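Local coordinates for protein glucuronan lyase A (Trichoderma reesei, PDB 2ZZJ) that probably cleaves beta-1,4-linked glucuronan within the chain, as an endo-acting polysaccharide lyase of family 20 with a beta-jelly roll fold that binds calcium, at residues R122-Q130 and E180-D189; V146-Q157 and Y167-A175. One frame throughout, in Å; residues are numbered along the deposited sequence.

Contact 1: R122-Q130 and E180-D189; sequences RYVNGHYRQ and EYNVATTVDD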
loop_
_atom_site.group_PDB
_atom_site.type_symbol
_atom_site.label_atom_id
_atom_site.label_comp_id
_atom_site.label_asym_id
_atom_site.label_seq_id
_atom_site.Cartn_x
_atom_site.Cartn_y
_atom_site.Cartn_z
ATOM N N ARG A 122 -8.208 1.564 3.928
ATOM C CA ARG A 122 -9.549 1.784 3.387
ATOM C C ARG A 122 -9.856 0.688 2.414
ATOM O O ARG A 122 -8.958 -0.038 2.009
ATOM C CB ARG A 122 -9.581 3.109 2.630
ATOM C CG ARG A 122 -8.795 3.089 1.365
ATOM C CD ARG A 122 -8.748 4.441 0.679
ATOM N NE ARG A 122 -8.702 4.252 -0.759
ATOM C CZ ARG A 122 -8.891 5.220 -1.654
ATOM N NH1 ARG A 122 -8.829 4.952 -2.946
ATOM N NH2 ARG A 122 -9.148 6.470 -1.256
ATOM N N TYR A 123 -11.130 0.546 2.051
ATOM C CA TYR A 123 -11.491 -0.207 0.875
ATOM C C TYR A 123 -12.528 0.628 0.132
ATOM O O TYR A 123 -13.102 1.574 0.708
ATOM C CB TYR A 123 -12.037 -1.594 1.225
ATOM C CG TYR A 123 -13.168 -1.618 2.246
ATOM C CD1 TYR A 123 -14.520 -1.547 1.849
ATOM C CD2 TYR A 123 -12.899 -1.721 3.591
ATOM C CE1 TYR A 123 -15.572 -1.574 2.804
ATOM C CE2 TYR A 123 -13.928 -1.747 4.548
ATOM C CZ TYR A 123 -15.274 -1.673 4.144
ATOM O OH TYR A 123 -16.285 -1.700 5.124
ATOM N N VAL A 124 -12.738 0.275 -1.132
ATOM C CA VAL A 124 -13.648 0.977 -2.032
ATOM C C VAL A 124 -14.677 -0.006 -2.562
ATOM O O VAL A 124 -14.346 -1.138 -2.912
ATOM C CB VAL A 124 -12.850 1.623 -3.195
ATOM C CG1 VAL A 124 -13.744 2.347 -4.159
ATOM C CG2 VAL A 124 -11.844 2.624 -2.627
ATOM N N ASN A 125 -15.939 0.416 -2.618
ATOM C CA ASN A 125 -16.956 -0.396 -3.279
ATOM C C ASN A 125 -17.924 0.511 -4.039
ATOM O O ASN A 125 -17.923 1.737 -3.866
ATOM C CB ASN A 125 -17.693 -1.297 -2.276
ATOM C CG ASN A 125 -18.355 -0.510 -1.176
ATOM O OD1 ASN A 125 -18.949 0.541 -1.430
ATOM N ND2 ASN A 125 -18.276 -1.009 0.058
ATOM N N GLY A 126 -18.748 -0.105 -4.873
ATOM C CA GLY A 126 -19.559 0.638 -5.812
ATOM C C GLY A 126 -19.196 0.202 -7.210
ATOM O O GLY A 126 -18.750 -0.919 -7.412
ATOM N N HIS A 127 -19.399 1.101 -8.168
ATOM C CA HIS A 127 -19.395 0.798 -9.616
ATOM C C HIS A 127 -18.337 1.632 -10.376
ATOM O O HIS A 127 -17.636 1.122 -11.254
ATOM C CB HIS A 127 -20.805 1.010 -10.237
ATOM C CG HIS A 127 -20.897 0.597 -11.677
ATOM N ND1 HIS A 127 -20.748 -0.710 -12.094
ATOM C CD2 HIS A 127 -21.107 1.325 -12.802
ATOM C CE1 HIS A 127 -20.869 -0.773 -13.408
ATOM N NE2 HIS A 127 -21.075 0.450 -13.863
ATOM N N TYR A 128 -18.224 2.908 -10.041
ATOM C CA TYR A 128 -17.209 3.786 -10.648
ATOM C C TYR A 128 -17.002 3.539 -12.144
ATOM O O TYR A 128 -15.867 3.448 -12.635
ATOM C CB TYR A 128 -15.872 3.638 -9.914
ATOM C CG TYR A 128 -14.946 4.838 -9.998
ATOM C CD1 TYR A 128 -15.321 6.071 -9.461
ATOM C CD2 TYR A 128 -13.675 4.738 -10.577
ATOM C CE1 TYR A 128 -14.456 7.178 -9.506
ATOM C CE2 TYR A 128 -12.801 5.836 -10.615
ATOM C CZ TYR A 128 -13.209 7.054 -10.080
ATOM O OH TYR A 128 -12.366 8.150 -10.107
ATOM N N ARG A 129 -18.106 3.424 -12.880
ATOM C CA ARG A 129 -18.012 3.264 -14.332
ATOM C C ARG A 129 -19.222 3.942 -14.949
ATOM O O ARG A 129 -20.357 3.745 -14.467
ATOM C CB ARG A 129 -18.015 1.783 -14.721
ATOM C CG ARG A 129 -17.851 1.533 -16.203
ATOM C CD ARG A 129 -17.804 0.056 -16.517
ATOM N NE ARG A 129 -16.647 -0.597 -15.909
ATOM C CZ ARG A 129 -15.420 -0.562 -16.413
ATOM N NH1 ARG A 129 -15.159 0.098 -17.539
ATOM N NH2 ARG A 129 -14.441 -1.192 -15.782
ATOM N N GLN A 130 -18.979 4.747 -15.986
ATOM C CA GLN A 130 -20.073 5.366 -16.763
ATOM C C GLN A 130 -21.043 4.293 -17.270
ATOM O O GLN A 130 -20.605 3.244 -17.756
ATOM C CB GLN A 130 -19.525 6.177 -17.943
ATOM C CG GLN A 130 -18.696 7.410 -17.540
ATOM C CD GLN A 130 -19.523 8.513 -16.883
ATOM O OE1 GLN A 130 -20.750 8.406 -16.735
ATOM N NE2 GLN A 130 -18.853 9.584 -16.490
ATOM N N GLU A 180 -13.528 -7.048 9.835
ATOM C CA GLU A 180 -14.933 -6.833 9.570
ATOM C C GLU A 180 -15.386 -7.784 8.475
ATOM O O GLU A 180 -14.604 -8.161 7.594
ATOM C CB GLU A 180 -15.226 -5.363 9.257
ATOM C CG GLU A 180 -14.682 -4.862 7.954
ATOM C CD GLU A 180 -14.891 -3.363 7.812
ATOM O OE1 GLU A 180 -16.017 -2.958 7.470
ATOM O OE2 GLU A 180 -13.942 -2.586 8.045
ATOM N N TYR A 181 -16.656 -8.204 8.565
ATOM C CA TYR A 181 -17.215 -9.254 7.707
ATOM C C TYR A 181 -18.435 -8.785 6.922
ATOM O O TYR A 181 -19.011 -7.737 7.223
ATOM C CB TYR A 181 -17.578 -10.468 8.557
ATOM C CG TYR A 181 -16.361 -11.107 9.156
ATOM C CD1 TYR A 181 -15.642 -12.086 8.453
ATOM C CD2 TYR A 181 -15.880 -10.683 10.393
ATOM C CE1 TYR A 181 -14.486 -12.657 9.006
ATOM C CE2 TYR A 181 -14.741 -11.236 10.939
ATOM C CZ TYR A 181 -14.044 -12.217 10.239
ATOM O OH TYR A 181 -12.906 -12.756 10.809
ATOM N N ASN A 182 -18.816 -9.562 5.919
ATOM C CA ASN A 182 -20.021 -9.261 5.144
ATOM C C ASN A 182 -20.031 -7.806 4.675
ATOM O O ASN A 182 -20.995 -7.051 4.925
ATOM C CB ASN A 182 -21.289 -9.573 5.971
ATOM C CG ASN A 182 -21.300 -10.998 6.509
ATOM O OD1 ASN A 182 -21.083 -11.957 5.767
ATOM N ND2 ASN A 182 -21.538 -11.140 7.807
ATOM N N VAL A 183 -18.937 -7.417 4.022
ATOM C CA VAL A 183 -18.795 -6.085 3.429
ATOM C C VAL A 183 -18.330 -6.237 2.002
ATOM O O VAL A 183 -17.688 -7.245 1.653
ATOM C CB VAL A 183 -17.783 -5.178 4.196
ATOM C CG1 VAL A 183 -18.387 -4.624 5.452
ATOM C CG2 VAL A 183 -16.462 -5.926 4.494
ATOM N N ALA A 184 -18.663 -5.250 1.166
ATOM C CA ALA A 184 -18.152 -5.179 -0.193
ATOM C C ALA A 184 -16.772 -4.499 -0.168
ATOM O O ALA A 184 -16.649 -3.343 0.265
ATOM C CB ALA A 184 -19.099 -4.379 -1.079
ATOM N N THR A 185 -15.754 -5.208 -0.640
ATOM C CA THR A 185 -14.355 -4.737 -0.542
ATOM C C THR A 185 -13.696 -4.262 -1.864
ATOM O O THR A 185 -12.520 -3.843 -1.865
ATOM C CB THR A 185 -13.476 -5.850 0.024
ATOM O OG1 THR A 185 -13.653 -7.035 -0.772
ATOM C CG2 THR A 185 -13.796 -6.103 1.488
ATOM N N THR A 186 -14.402 -4.383 -2.992
ATOM C CA THR A 186 -13.924 -3.895 -4.284
ATOM C C THR A 186 -15.117 -3.474 -5.154
ATOM O O THR A 186 -16.270 -3.762 -4.805
ATOM C CB THR A 186 -12.988 -4.906 -5.038
ATOM O OG1 THR A 186 -12.272 -4.254 -6.102
ATOM C CG2 THR A 186 -13.755 -6.127 -5.589
ATOM N N VAL A 187 -14.829 -2.801 -6.266
ATOM C CA VAL A 187 -15.858 -2.394 -7.224
ATOM C C VAL A 187 -16.407 -3.600 -7.997
ATOM O O VAL A 187 -15.753 -4.641 -8.097
ATOM C CB VAL A 187 -15.359 -1.266 -8.207
ATOM C CG1 VAL A 187 -15.108 0.043 -7.442
ATOM C CG2 VAL A 187 -14.126 -1.670 -8.967
ATOM N N ASP A 188 -17.617 -3.456 -8.540
ATOM C CA ASP A 188 -18.286 -4.581 -9.191
ATOM C C ASP A 188 -17.849 -4.850 -10.644
ATOM O O ASP A 188 -18.696 -4.927 -11.538
ATOM C CB ASP A 188 -19.827 -4.469 -9.055
ATOM C CG ASP A 188 -20.413 -3.231 -9.751
ATOM O OD1 ASP A 188 -19.635 -2.344 -10.169
ATOM O OD2 ASP A 188 -21.669 -3.158 -9.892
ATOM N N ASP A 189 -16.544 -5.015 -10.868
ATOM C CA ASP A 189 -16.011 -5.535 -12.141
ATOM C C ASP A 189 -14.857 -6.564 -11.955
ATOM O O ASP A 189 -14.554 -6.960 -10.824
ATOM C CB ASP A 189 -15.604 -4.409 -13.103
ATOM C CG ASP A 189 -14.349 -3.670 -12.660
ATOM O OD1 ASP A 189 -13.511 -4.255 -11.901
ATOM O OD2 ASP A 189 -14.182 -2.504 -13.103
HETATM O O HOH W 1 -10.845 -1.920 -1.761
HETATM O O HOH W 2 -19.141 -2.905 -4.725
HETATM O O HOH W 3 -17.510 -1.421 -11.576
#

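Contact 2: V146-Q157 and Y167-A175; sequences VSAGAWHRVVLQ and YFKIWFDGA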
loop_
_atom_site.group_PDB
_atom_site.type_symbol
_atom_site.label_atom_id
_atom_site.label_comp_id
_atom_site.label_asym_id
_atom_site.label_seq_id
_atom_site.Cartn_x
_atom_site.Cartn_y
_atom_site.Cartn_z
ATOM N N VAL A 146 2.190 3.695 15.055
ATOM C CA VAL A 146 3.380 3.300 14.347
ATOM C C VAL A 146 4.593 4.024 14.916
ATOM O O VAL A 146 4.662 5.272 14.858
ATOM C CB VAL A 146 3.250 3.612 12.809
ATOM C CG1 VAL A 146 4.467 3.152 12.098
ATOM C CG2 VAL A 146 1.995 2.958 12.213
ATOM N N SER A 147 5.523 3.258 15.458
ATOM C CA SER A 147 6.798 3.779 15.926
ATOM C C SER A 147 7.810 3.937 14.799
ATOM O O SER A 147 7.893 3.109 13.890
ATOM C CB SER A 147 7.372 2.881 17.018
ATOM O OG SER A 147 7.716 1.609 16.478
ATOM N N ALA A 148 8.576 5.009 14.852
ATOM C CA ALA A 148 9.644 5.221 13.884
ATOM C C ALA A 148 10.878 4.376 14.190
ATOM O O ALA A 148 11.116 3.997 15.351
ATOM C CB ALA A 148 10.024 6.730 13.838
ATOM N N GLY A 149 11.688 4.097 13.170
ATOM C CA GLY A 149 12.966 3.416 13.353
ATOM C C GLY A 149 12.897 1.958 13.767
ATOM O O GLY A 149 13.930 1.381 14.151
ATOM N N ALA A 150 11.718 1.347 13.606
ATOM C CA ALA A 150 11.493 -0.051 13.938
ATOM C C ALA A 150 10.771 -0.779 12.796
ATOM O O ALA A 150 9.821 -0.234 12.232
ATOM C CB ALA A 150 10.636 -0.136 15.215
ATOM N N TRP A 151 11.166 -2.023 12.525
ATOM C CA TRP A 151 10.448 -2.849 11.522
ATOM C C TRP A 151 9.071 -3.230 12.032
ATOM O O TRP A 151 8.931 -3.821 13.138
ATOM C CB TRP A 151 11.225 -4.117 11.185
ATOM C CG TRP A 151 12.394 -3.845 10.294
ATOM C CD1 TRP A 151 13.717 -3.713 10.653
ATOM C CD2 TRP A 151 12.329 -3.638 8.895
ATOM N NE1 TRP A 151 14.476 -3.459 9.538
ATOM C CE2 TRP A 151 13.646 -3.413 8.440
ATOM C CE3 TRP A 151 11.269 -3.612 7.966
ATOM C CZ2 TRP A 151 13.937 -3.170 7.095
ATOM C CZ3 TRP A 151 11.555 -3.382 6.641
ATOM C CH2 TRP A 151 12.887 -3.159 6.212
ATOM N N HIS A 152 8.056 -2.919 11.243
ATOM C CA HIS A 152 6.681 -3.346 11.504
ATOM C C HIS A 152 6.226 -4.345 10.452
ATOM O O HIS A 152 6.757 -4.351 9.371
ATOM C CB HIS A 152 5.756 -2.139 11.500
ATOM C CG HIS A 152 6.112 -1.145 12.561
ATOM N ND1 HIS A 152 6.020 -1.437 13.912
ATOM C CD2 HIS A 152 6.568 0.127 12.475
ATOM C CE1 HIS A 152 6.414 -0.382 14.609
ATOM N NE2 HIS A 152 6.726 0.592 13.765
ATOM N N ARG A 153 5.269 -5.198 10.807
ATOM C CA ARG A 153 4.883 -6.299 9.978
ATOM C C ARG A 153 3.388 -6.263 9.823
ATOM O O ARG A 153 2.646 -6.279 10.826
ATOM C CB ARG A 153 5.313 -7.648 10.618
ATOM C CG ARG A 153 6.846 -7.837 10.750
ATOM C CD ARG A 153 7.424 -7.239 12.054
ATOM N NE ARG A 153 6.867 -7.846 13.269
ATOM C CZ ARG A 153 6.856 -7.235 14.464
ATOM N NH1 ARG A 153 7.359 -5.998 14.602
ATOM N NH2 ARG A 153 6.324 -7.847 15.519
ATOM N N VAL A 154 2.942 -6.255 8.565
ATOM C CA VAL A 154 1.535 -6.050 8.226
ATOM C C VAL A 154 1.072 -7.296 7.492
ATOM O O VAL A 154 1.781 -7.792 6.590
ATOM C CB VAL A 154 1.324 -4.809 7.295
ATOM C CG1 VAL A 154 -0.137 -4.711 6.817
ATOM C CG2 VAL A 154 1.746 -3.505 7.994
ATOM N N VAL A 155 -0.074 -7.831 7.924
ATOM C CA VAL A 155 -0.718 -8.926 7.207
ATOM C C VAL A 155 -2.163 -8.510 6.927
ATOM O O VAL A 155 -2.859 -7.983 7.844
ATOM C CB VAL A 155 -0.670 -10.267 7.957
ATOM C CG1 VAL A 155 -1.433 -11.363 7.151
ATOM C CG2 VAL A 155 0.787 -10.721 8.237
ATOM N N LEU A 156 -2.586 -8.698 5.674
ATOM C CA LEU A 156 -3.970 -8.460 5.281
ATOM C C LEU A 156 -4.590 -9.785 4.878
ATOM O O LEU A 156 -3.971 -10.593 4.177
ATOM C CB LEU A 156 -4.067 -7.499 4.090
ATOM C CG LEU A 156 -3.159 -6.260 4.074
ATOM C CD1 LEU A 156 -3.297 -5.521 2.727
ATOM C CD2 LEU A 156 -3.538 -5.362 5.178
ATOM N N GLN A 157 -5.809 -10.037 5.330
ATOM C CA GLN A 157 -6.577 -11.151 4.751
ATOM C C GLN A 157 -7.825 -10.539 4.160
ATOM O O GLN A 157 -8.618 -9.983 4.899
ATOM C CB GLN A 157 -6.942 -12.157 5.826
ATOM C CG GLN A 157 -7.847 -13.276 5.296
ATOM C CD GLN A 157 -8.341 -14.198 6.382
ATOM O OE1 GLN A 157 -8.120 -13.960 7.567
ATOM N NE2 GLN A 157 -9.042 -15.261 5.975
ATOM N N TYR A 167 -14.699 -9.653 3.122
ATOM C CA TYR A 167 -14.264 -9.329 4.456
ATOM C C TYR A 167 -12.873 -8.705 4.373
ATOM O O TYR A 167 -12.209 -8.813 3.341
ATOM C CB TYR A 167 -14.288 -10.532 5.410
ATOM C CG TYR A 167 -13.651 -11.809 4.927
ATOM C CD1 TYR A 167 -12.256 -11.975 4.910
ATOM C CD2 TYR A 167 -14.452 -12.896 4.569
ATOM C CE1 TYR A 167 -11.689 -13.168 4.495
ATOM C CE2 TYR A 167 -13.895 -14.098 4.158
ATOM C CZ TYR A 167 -12.514 -14.231 4.127
ATOM O OH TYR A 167 -11.983 -15.428 3.708
ATOM N N PHE A 168 -12.452 -8.074 5.463
ATOM C CA PHE A 168 -11.306 -7.166 5.432
ATOM C C PHE A 168 -10.675 -7.214 6.814
ATOM O O PHE A 168 -11.222 -6.721 7.796
ATOM C CB PHE A 168 -11.810 -5.775 5.031
ATOM C CG PHE A 168 -10.731 -4.711 4.888
ATOM C CD1 PHE A 168 -10.015 -4.584 3.701
ATOM C CD2 PHE A 168 -10.519 -3.792 5.898
ATOM C CE1 PHE A 168 -9.047 -3.574 3.537
ATOM C CE2 PHE A 168 -9.555 -2.775 5.741
ATOM C CZ PHE A 168 -8.812 -2.691 4.567
ATOM N N LYS A 169 -9.534 -7.901 6.897
ATOM C CA LYS A 169 -8.891 -8.198 8.166
ATOM C C LYS A 169 -7.433 -7.768 8.083
ATOM O O LYS A 169 -6.806 -7.982 7.055
ATOM C CB LYS A 169 -8.974 -9.706 8.444
ATOM C CG LYS A 169 -10.423 -10.210 8.441
ATOM C CD LYS A 169 -10.548 -11.737 8.466
ATOM C CE LYS A 169 -10.018 -12.327 9.757
ATOM N NZ LYS A 169 -10.257 -13.837 9.788
ATOM N N ILE A 170 -6.923 -7.162 9.158
ATOM C CA ILE A 170 -5.549 -6.635 9.198
ATOM C C ILE A 170 -4.890 -6.974 10.540
ATOM O O ILE A 170 -5.501 -6.809 11.609
ATOM C CB ILE A 170 -5.532 -5.098 9.022
ATOM C CG1 ILE A 170 -6.222 -4.676 7.715
ATOM C CG2 ILE A 170 -4.068 -4.534 9.108
ATOM C CD1 ILE A 170 -6.269 -3.151 7.444
ATOM N N TRP A 171 -3.629 -7.415 10.475
ATOM C CA TRP A 171 -2.787 -7.677 11.627
ATOM C C TRP A 171 -1.619 -6.700 11.559
ATOM O O TRP A 171 -1.113 -6.398 10.446
ATOM C CB TRP A 171 -2.191 -9.089 11.577
ATOM C CG TRP A 171 -3.110 -10.195 11.957
ATOM C CD1 TRP A 171 -3.135 -10.876 13.158
ATOM C CD2 TRP A 171 -4.124 -10.774 11.146
ATOM N NE1 TRP A 171 -4.116 -11.841 13.126
ATOM C CE2 TRP A 171 -4.731 -11.811 11.904
ATOM C CE3 TRP A 171 -4.563 -10.550 9.837
ATOM C CZ2 TRP A 171 -5.768 -12.604 11.397
ATOM C CZ3 TRP A 171 -5.602 -11.363 9.320
ATOM C CH2 TRP A 171 -6.200 -12.354 10.116
ATOM N N PHE A 172 -1.185 -6.220 12.724
ATOM C CA PHE A 172 -0.021 -5.315 12.815
ATOM C C PHE A 172 0.896 -5.855 13.915
ATOM O O PHE A 172 0.441 -6.073 15.053
ATOM C CB PHE A 172 -0.469 -3.890 13.145
ATOM C CG PHE A 172 0.652 -2.879 13.148
ATOM C CD1 PHE A 172 1.093 -2.300 11.951
ATOM C CD2 PHE A 172 1.265 -2.498 14.346
ATOM C CE1 PHE A 172 2.147 -1.363 11.966
ATOM C CE2 PHE A 172 2.298 -1.574 14.365
ATOM C CZ PHE A 172 2.741 -1.002 13.178
ATOM N N ASP A 173 2.152 -6.101 13.582
ATOM C CA ASP A 173 3.128 -6.650 14.531
ATOM C C ASP A 173 2.602 -7.865 15.309
ATOM O O ASP A 173 2.804 -7.985 16.529
ATOM C CB ASP A 173 3.658 -5.556 15.479
ATOM C CG ASP A 173 4.464 -4.500 14.743
ATOM O OD1 ASP A 173 4.646 -4.656 13.519
ATOM O OD2 ASP A 173 4.956 -3.547 15.366
ATOM N N GLY A 174 1.906 -8.740 14.602
ATOM C CA GLY A 174 1.565 -10.054 15.150
ATOM C C GLY A 174 0.217 -10.094 15.841
ATOM O O GLY A 174 -0.237 -11.174 16.254
ATOM N N ALA A 175 -0.433 -8.936 15.937
ATOM C CA ALA A 175 -1.740 -8.824 16.574
ATOM C C ALA A 175 -2.841 -8.437 15.584
ATOM O O ALA A 175 -2.636 -7.570 14.741
ATOM C CB ALA A 175 -1.644 -7.811 17.709
HETATM O O HOH W 4 1.315 -8.709 11.733
HETATM O O HOH W 5 7.317 -4.207 17.083
#

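Contact 1: R122-Q130 and E180-D189
D188 OD1 is gripped twice: ND1 of H127 reaches it at 2.8 Å on the syn side, close to the imidazole plane, and a water donates to it while donating also to the H127 carbonyl O. Ring and carboxylate stand nearly perpendicular, at 85°, and the bond is somewhat bent (152°); the one to OD2 is weak. The backbone adds D188 N to G126 O at 3.0 Å, and V187 CA-H leans on the same carbonyl. At one end of the contact Y123 OH donates to E180 OE1 at 2.7 Å, coming from above the carboxylate plane; the ring has V183 beside its hydroxyl end and A184 O near CD1. The Y123 ring gets there with CG wedged between backbone N and carbonyl carbon (chi1 52°). A phenylalanine here lacks the hydroxyl, and the E180 carboxylate would probably lose its tie to strand 118-126 and be freer to turn on this side, though R140 and H178 would still hold OE2. N125 sends ND2 to A184 O at 2.9 Å, the acceptor lying in its amide plane, while its CB rests on A184 CB. At the other end R129 NH2 makes a salt bridge to D189 OD2 (3.0 Å) on the anti side, a carboxylate also held by R96 and S191. Between these ends the backbones are bridged mainly by water: one links V124 N to T185 O, another G126 N to T186 O. The contact thus joins strand 118-126, whose two edges are taken by strands 106-115 and 135-145, to the chain leaving strand 175-183 of the other sheet of the jelly roll.

Contact 2: V146-Q157 and Y167-A175
With CG anti to the carbonyl carbon in both H152 (chi1 -61°) and D173 (chi1 -66°), imidazole and carboxylate come together almost coplanar at the open end of the beta hairpin of strands 152-160 and 166-172, an antiparallel pair of the jelly roll. H152 ND1 donates to the syn lone pair of D173 OD2 at 2.8 Å, and its NE2 is held by S147 O, so both ring nitrogens are fixed and the imidazole can hardly turn. F172 CZ lies over one face of that ring, toward its rim, the two aromatic planes being slid apart. D173 OD1 takes the backbone N of R153 at 2.8 Å, while the guanidinium stacks flat on the carboxylate: a salt bridge of charge alone, since no N-H points at the oxygen. R153 NH1 turns instead to W151 O, and its NE to D236. D173 and G174 are the central residues of the type I' turn that leads on into strand 175-183. Along the strands, V155 pairs with W171 and Q157 with K169 as hydrogen-bonded pairs, W171 N to V155 O spanning 2.8 Å. V154, L156, I170 and F172 face the interior, where L156 CD2 packs on I170 CG1. On the other face Q157, extended, lies alongside K169; its NE2 goes to E67, and K169 NZ donates to Q157 OE1 at 3.1 Å, from above the carbonyl plane.

In the fold
Contact 2 is a hairpin within one sheet, whereas contact 1 spans the two sheets at the edge of the sandwich; both are partly buried, contact 2 more deeply. Contact 2 runs on regular backbone bonds, with an apolar inner face and a mixed outer one, where V155 and W171 lie beside Q157 and K169; contact 1 relies on side-chain carboxylates and waters. Contact 2 lies nested inside the loop closed by contact 1. The two meet where strands 166-172 and 175-183 are neighbours: E180 O lies 3.0 Å from F168 N, probably a hydrogen bond. Contact 1 is away from the calcium, whereas the W151 side chain, pointing away from contact 2's partner strand, comes to about 7 Å of the ion.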